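PDB 1ZEL: AbiEi antitoxin C-terminal domain-containing protein from Mycobacterium tuberculosis, which is of unknown function but probably binds DNA through a winged-helix fold and carries an AbiEi antitoxin C-terminal domain. Local coordinates for residues Asp153-Arg167 and Asp209-Leu222. Sequence-based numbering, arbitrary orientation.
Sequences DTALLAPRPALLVRR and DLVADCSDERLERL. With NA (sodium ion), chain C; FMT (formic acid), chain J.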
loop_
_atom_site.group_PDB
_atom_site.type_symbol
_atom_site.label_atom_id
_atom_site.label_comp_id
_atom_site.label_asym_id
_atom_site.label_seq_id
_atom_site.Cartn_x
_atom_site.Cartn_y
_atom_site.Cartn_z
ATOM N N ASP A 153 -10.488 -10.594 10.110
ATOM C CA ASP A 153 -11.535 -10.244 9.167
ATOM C C ASP A 153 -10.966 -9.397 7.994
ATOM O O ASP A 153 -11.246 -8.203 7.855
ATOM C CB ASP A 153 -12.686 -9.557 9.927
ATOM C CG ASP A 153 -13.978 -9.468 9.115
ATOM O OD1 ASP A 153 -14.030 -9.964 7.962
ATOM O OD2 ASP A 153 -14.949 -8.878 9.646
ATOM N N THR A 154 -10.156 -10.047 7.160
ATOM C CA THR A 154 -9.529 -9.391 6.004
ATOM C C THR A 154 -10.524 -9.254 4.842
ATOM O O THR A 154 -10.291 -8.478 3.910
ATOM C CB THR A 154 -8.225 -10.125 5.531
ATOM O OG1 THR A 154 -8.495 -11.518 5.312
ATOM C CG2 THR A 154 -7.081 -9.968 6.558
ATOM N N ALA A 155 -11.631 -9.999 4.917
ATOM C CA ALA A 155 -12.742 -9.871 3.979
ATOM C C ALA A 155 -13.377 -8.497 4.137
ATOM O O ALA A 155 -13.832 -7.892 3.162
ATOM C CB ALA A 155 -13.795 -10.978 4.213
ATOM N N LEU A 156 -13.385 -8.004 5.375
ATOM C CA LEU A 156 -13.850 -6.669 5.650
ATOM C C LEU A 156 -12.878 -5.628 5.084
ATOM O O LEU A 156 -13.310 -4.636 4.522
ATOM C CB LEU A 156 -14.066 -6.483 7.160
ATOM C CG LEU A 156 -14.780 -5.206 7.634
ATOM C CD1 LEU A 156 -16.075 -4.900 6.840
ATOM C CD2 LEU A 156 -15.058 -5.251 9.149
ATOM N N LEU A 157 -11.576 -5.871 5.190
ATOM C CA LEU A 157 -10.580 -4.860 4.797
ATOM C C LEU A 157 -10.393 -4.746 3.293
ATOM O O LEU A 157 -10.333 -3.635 2.722
ATOM C CB LEU A 157 -9.243 -5.132 5.498
ATOM C CG LEU A 157 -9.299 -4.851 7.020
ATOM C CD1 LEU A 157 -8.055 -5.325 7.716
ATOM C CD2 LEU A 157 -9.488 -3.388 7.257
ATOM N N ALA A 158 -10.387 -5.907 2.648
ATOM C CA ALA A 158 -10.207 -6.029 1.212
ATOM C C ALA A 158 -11.450 -5.522 0.463
ATOM O O ALA A 158 -12.544 -5.549 1.016
ATOM C CB ALA A 158 -9.964 -7.510 0.883
ATOM N N PRO A 159 -11.300 -5.069 -0.795
ATOM C CA PRO A 159 -12.502 -4.657 -1.504
ATOM C C PRO A 159 -13.439 -5.846 -1.681
ATOM O O PRO A 159 -12.990 -7.000 -1.662
ATOM C CB PRO A 159 -11.974 -4.207 -2.870
ATOM C CG PRO A 159 -10.722 -4.966 -3.028
ATOM C CD PRO A 159 -10.108 -4.911 -1.637
ATOM N N ARG A 160 -14.731 -5.566 -1.815
ATOM C CA ARG A 160 -15.656 -6.620 -2.149
ATOM C C ARG A 160 -15.330 -7.120 -3.543
ATOM O O ARG A 160 -15.189 -6.306 -4.458
ATOM C CB ARG A 160 -17.099 -6.109 -2.085
ATOM C CG ARG A 160 -17.604 -5.936 -0.662
ATOM C CD ARG A 160 -18.737 -4.913 -0.538
ATOM N NE ARG A 160 -19.448 -4.613 -1.775
ATOM C CZ ARG A 160 -19.381 -3.448 -2.431
ATOM N NH1 ARG A 160 -20.083 -3.316 -3.550
ATOM N NH2 ARG A 160 -18.619 -2.417 -1.987
ATOM N N PRO A 161 -15.187 -8.450 -3.708
ATOM C CA PRO A 161 -15.020 -8.996 -5.060
ATOM C C PRO A 161 -16.038 -8.450 -6.065
ATOM O O PRO A 161 -15.650 -8.147 -7.187
ATOM C CB PRO A 161 -15.214 -10.493 -4.861
ATOM C CG PRO A 161 -14.663 -10.720 -3.448
ATOM C CD PRO A 161 -15.159 -9.520 -2.683
ATOM N N ALA A 162 -17.315 -8.344 -5.684
ATOM C CA ALA A 162 -18.334 -7.835 -6.615
ATOM C C ALA A 162 -18.042 -6.416 -7.062
ATOM O O ALA A 162 -18.402 -6.036 -8.184
ATOM C CB ALA A 162 -19.738 -7.920 -6.015
ATOM N N LEU A 163 -17.412 -5.627 -6.182
ATOM C CA LEU A 163 -17.013 -4.268 -6.515
ATOM C C LEU A 163 -15.910 -4.312 -7.584
ATOM O O LEU A 163 -16.005 -3.619 -8.603
ATOM C CB LEU A 163 -16.566 -3.463 -5.267
ATOM C CG LEU A 163 -15.964 -2.098 -5.655
ATOM C CD1 LEU A 163 -17.043 -1.081 -6.059
ATOM C CD2 LEU A 163 -15.041 -1.531 -4.596
ATOM N N LEU A 164 -14.876 -5.126 -7.345
ATOM C CA LEU A 164 -13.798 -5.317 -8.328
ATOM C C LEU A 164 -14.340 -5.639 -9.720
ATOM O O LEU A 164 -13.896 -5.036 -10.707
ATOM C CB LEU A 164 -12.796 -6.384 -7.866
ATOM C CG LEU A 164 -12.041 -6.002 -6.585
ATOM C CD1 LEU A 164 -11.135 -7.156 -6.153
ATOM C CD2 LEU A 164 -11.242 -4.665 -6.725
ATOM N N VAL A 165 -15.303 -6.562 -9.793
ATOM C CA VAL A 165 -15.914 -6.965 -11.065
ATOM C C VAL A 165 -16.625 -5.782 -11.749
ATOM O O VAL A 165 -16.423 -5.526 -12.957
ATOM C CB VAL A 165 -16.904 -8.163 -10.857
ATOM C CG1 VAL A 165 -17.690 -8.437 -12.103
ATOM C CG2 VAL A 165 -16.135 -9.400 -10.452
ATOM N N ARG A 166 -17.443 -5.067 -10.981
ATOM C CA ARG A 166 -18.164 -3.891 -11.478
ATOM C C ARG A 166 -17.187 -2.818 -11.936
ATOM O O ARG A 166 -17.461 -2.103 -12.895
ATOM C CB ARG A 166 -19.117 -3.334 -10.408
ATOM C CG ARG A 166 -19.778 -1.980 -10.731
ATOM C CD ARG A 166 -20.659 -2.100 -11.994
ATOM N NE ARG A 166 -21.219 -0.817 -12.439
ATOM C CZ ARG A 166 -20.552 0.117 -13.125
ATOM N NH1 ARG A 166 -19.271 -0.061 -13.454
ATOM N NH2 ARG A 166 -21.171 1.238 -13.483
ATOM N N ARG A 167 -16.045 -2.720 -11.264
ATOM C CA ARG A 167 -15.047 -1.692 -11.568
ATOM C C ARG A 167 -14.047 -2.086 -12.657
ATOM O O ARG A 167 -13.134 -1.307 -12.977
ATOM C CB ARG A 167 -14.271 -1.288 -10.301
ATOM C CG ARG A 167 -15.129 -0.754 -9.154
ATOM C CD ARG A 167 -15.613 0.644 -9.464
ATOM N NE ARG A 167 -14.529 1.616 -9.264
ATOM C CZ ARG A 167 -14.599 2.888 -9.644
ATOM N NH1 ARG A 167 -15.716 3.354 -10.220
ATOM N NH2 ARG A 167 -13.571 3.702 -9.428
ATOM N N ASP A 209 -16.363 9.490 -6.620
ATOM C CA ASP A 209 -16.002 8.177 -7.138
ATOM C C ASP A 209 -15.794 7.203 -5.969
ATOM O O ASP A 209 -16.316 6.093 -5.982
ATOM C CB ASP A 209 -14.726 8.303 -7.986
ATOM C CG ASP A 209 -14.470 7.091 -8.892
ATOM O OD1 ASP A 209 -15.209 6.076 -8.821
ATOM O OD2 ASP A 209 -13.523 7.174 -9.704
ATOM N N LEU A 210 -15.037 7.621 -4.960
ATOM C CA LEU A 210 -14.774 6.766 -3.788
ATOM C C LEU A 210 -16.057 6.387 -3.043
ATOM O O LEU A 210 -16.339 5.202 -2.767
ATOM C CB LEU A 210 -13.792 7.488 -2.855
ATOM C CG LEU A 210 -13.591 6.978 -1.421
ATOM C CD1 LEU A 210 -13.055 5.580 -1.365
ATOM C CD2 LEU A 210 -12.643 7.910 -0.672
ATOM N N VAL A 211 -16.857 7.406 -2.765
ATOM C CA VAL A 211 -18.051 7.276 -1.940
ATOM C C VAL A 211 -19.084 6.364 -2.602
ATOM O O VAL A 211 -19.710 5.553 -1.929
ATOM C CB VAL A 211 -18.632 8.683 -1.639
ATOM C CG1 VAL A 211 -20.068 8.590 -1.127
ATOM C CG2 VAL A 211 -17.748 9.400 -0.622
ATOM N N ALA A 212 -19.259 6.497 -3.914
ATOM C CA ALA A 212 -20.108 5.580 -4.674
ATOM C C ALA A 212 -19.691 4.096 -4.563
ATOM O O ALA A 212 -20.515 3.207 -4.783
ATOM C CB ALA A 212 -20.166 6.006 -6.152
ATOM N N ASP A 213 -18.439 3.832 -4.210
ATOM C CA ASP A 213 -17.922 2.453 -4.121
ATOM C C ASP A 213 -17.963 1.858 -2.730
ATOM O O ASP A 213 -17.520 0.723 -2.559
ATOM C CB ASP A 213 -16.468 2.357 -4.627
ATOM C CG ASP A 213 -16.335 2.774 -6.080
ATOM O OD1 ASP A 213 -17.353 2.773 -6.788
ATOM O OD2 ASP A 213 -15.232 3.149 -6.526
ATOM N N CYS A 214 -18.450 2.621 -1.747
ATOM C CA CYS A 214 -18.444 2.175 -0.351
ATOM C C CYS A 214 -19.826 1.703 0.023
ATOM O O CYS A 214 -20.819 2.375 -0.239
ATOM C CB CYS A 214 -18.063 3.309 0.602
ATOM S SG CYS A 214 -16.374 3.842 0.420
ATOM N N SER A 215 -19.867 0.539 0.649
ATOM C CA SER A 215 -21.076 0.053 1.285
ATOM C C SER A 215 -21.109 0.638 2.699
ATOM O O SER A 215 -20.123 0.559 3.456
ATOM C CB SER A 215 -21.027 -1.477 1.310
ATOM O OG SER A 215 -21.700 -1.966 2.436
ATOM N N ASP A 216 -22.235 1.232 3.072
ATOM C CA ASP A 216 -22.336 1.841 4.399
ATOM C C ASP A 216 -22.290 0.818 5.545
ATOM O O ASP A 216 -21.828 1.140 6.633
ATOM C CB ASP A 216 -23.547 2.762 4.485
ATOM C CG ASP A 216 -23.468 3.931 3.484
ATOM O OD1 ASP A 216 -22.383 4.238 2.926
ATOM O OD2 ASP A 216 -24.502 4.540 3.230
ATOM N N GLU A 217 -22.738 -0.415 5.312
ATOM C CA GLU A 217 -22.590 -1.436 6.358
ATOM C C GLU A 217 -21.118 -1.735 6.627
ATOM O O GLU A 217 -20.719 -1.901 7.776
ATOM C CB GLU A 217 -23.312 -2.740 6.033
ATOM C CG GLU A 217 -23.117 -3.767 7.172
ATOM C CD GLU A 217 -23.766 -5.132 6.930
ATOM O OE1 GLU A 217 -24.834 -5.185 6.275
ATOM O OE2 GLU A 217 -23.207 -6.145 7.410
ATOM N N ARG A 218 -20.323 -1.843 5.571
ATOM C CA ARG A 218 -18.879 -2.089 5.754
ATOM C C ARG A 218 -18.219 -0.911 6.422
ATOM O O ARG A 218 -17.388 -1.092 7.302
ATOM C CB ARG A 218 -18.198 -2.372 4.430
ATOM C CG ARG A 218 -18.549 -3.728 3.918
ATOM C CD ARG A 218 -18.053 -3.921 2.510
ATOM N NE ARG A 218 -16.620 -4.188 2.470
ATOM C CZ ARG A 218 -16.069 -5.375 2.701
ATOM N NH1 ARG A 218 -14.763 -5.509 2.617
ATOM N NH2 ARG A 218 -16.814 -6.419 3.000
ATOM N N LEU A 219 -18.594 0.306 6.022
ATOM C CA LEU A 219 -18.067 1.511 6.675
ATOM C C LEU A 219 -18.314 1.455 8.180
ATOM O O LEU A 219 -17.413 1.681 8.996
ATOM C CB LEU A 219 -18.721 2.770 6.089
ATOM C CG LEU A 219 -18.180 3.190 4.712
ATOM C CD1 LEU A 219 -18.969 4.400 4.213
ATOM C CD2 LEU A 219 -16.671 3.519 4.758
ATOM N N GLU A 220 -19.543 1.108 8.543
ATOM C CA GLU A 220 -19.936 1.104 9.911
ATOM C C GLU A 220 -19.134 0.072 10.722
ATOM O O GLU A 220 -18.749 0.330 11.868
ATOM C CB GLU A 220 -21.436 0.823 9.965
ATOM C CG GLU A 220 -22.000 0.705 11.352
ATOM C CD GLU A 220 -23.468 0.339 11.340
ATOM O OE1 GLU A 220 -24.058 0.196 10.239
ATOM O OE2 GLU A 220 -24.023 0.193 12.445
ATOM N N ARG A 221 -18.889 -1.093 10.135
ATOM C CA ARG A 221 -18.208 -2.160 10.873
ATOM C C ARG A 221 -16.723 -1.805 11.014
ATOM O O ARG A 221 -16.102 -2.084 12.030
ATOM C CB ARG A 221 -18.402 -3.507 10.188
ATOM C CG ARG A 221 -19.849 -4.023 10.264
ATOM C CD ARG A 221 -19.939 -5.387 9.602
ATOM N NE ARG A 221 -19.045 -6.354 10.241
ATOM C CZ ARG A 221 -18.402 -7.324 9.595
ATOM N NH1 ARG A 221 -18.546 -7.459 8.282
ATOM N NH2 ARG A 221 -17.601 -8.148 10.261
ATOM N N LEU A 222 -16.177 -1.159 9.997
ATOM C CA LEU A 222 -14.785 -0.677 10.043
ATOM C C LEU A 222 -14.575 0.541 10.958
ATOM O O LEU A 222 -13.476 0.748 11.452
ATOM C CB LEU A 222 -14.280 -0.385 8.644
ATOM C CG LEU A 222 -14.005 -1.636 7.788
ATOM C CD1 LEU A 222 -13.884 -1.269 6.357
ATOM C CD2 LEU A 222 -12.727 -2.302 8.212
HETATM NA NA NA C . -16.630 4.547 -7.989
HETATM C C FMT J . -21.184 -5.494 2.381
HETATM O O1 FMT J . -20.595 -5.864 3.400
HETATM O O2 FMT J . -22.024 -4.593 2.354
#
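Leu156 faces Arg218 and Leu163 faces Asp213 across two antiparallel segments, 153-167 and 209-222, each of two short helices joined by a turn, with CA atoms 6.8 Å apart at the first pair. Both lie in the AbiEi antitoxin C-terminal family region. The contact joins helical turn 154-157 and helix 161-166 to helices 207-212 and 216-223. Ser215 N-caps the last, through a weak bond from Arg218 N.

Arg218 bends at chi3 (77°), which brings NH1 2.6 Å from Ala155 O in a nearly straight hydrogen bond. The oxygen lies in the guanidinium plane and offers a lone pair. Formic acid O2, probably from the crystallisation liquor, accepts a hydrogen bond from Ser215 OG at 2.6 Å. Arg160 NH2 makes a weak bond to Asp213 O and a salt bridge to Glu184. Leu222 CD2 packs against two leucines, 3.6 Å from Leu156 CG and 3.5 Å from Leu157 CD2. Arg221 lays its guanidinium over Leu156 CD2. Its NH2 makes a salt bridge to Asp153 OD2 at 2.8 Å, with a weak, bent hydrogen bond (121°).

At the other end, sodium is bound by Asp209 O and OD1 and by both carboxylate oxygens of Asp213. Arg167 folds back at chi2 and chi3, and its NH1 lies 2.7 Å from sodium. Asp213 OD2 sits over its guanidinium centre, 3.2 Å from CZ. NH2 forms a salt bridge with Asp209, its hydrogen bonds weak. Tyr115 also hydrogen-bonds Asp213 OD2.

The carboxylates thus bring two positive groups together and probably offset their repulsion. The Arg218 guanidinium is held by its in-plane bond and sandwiched between Leu156 CD1 and Arg160 CG.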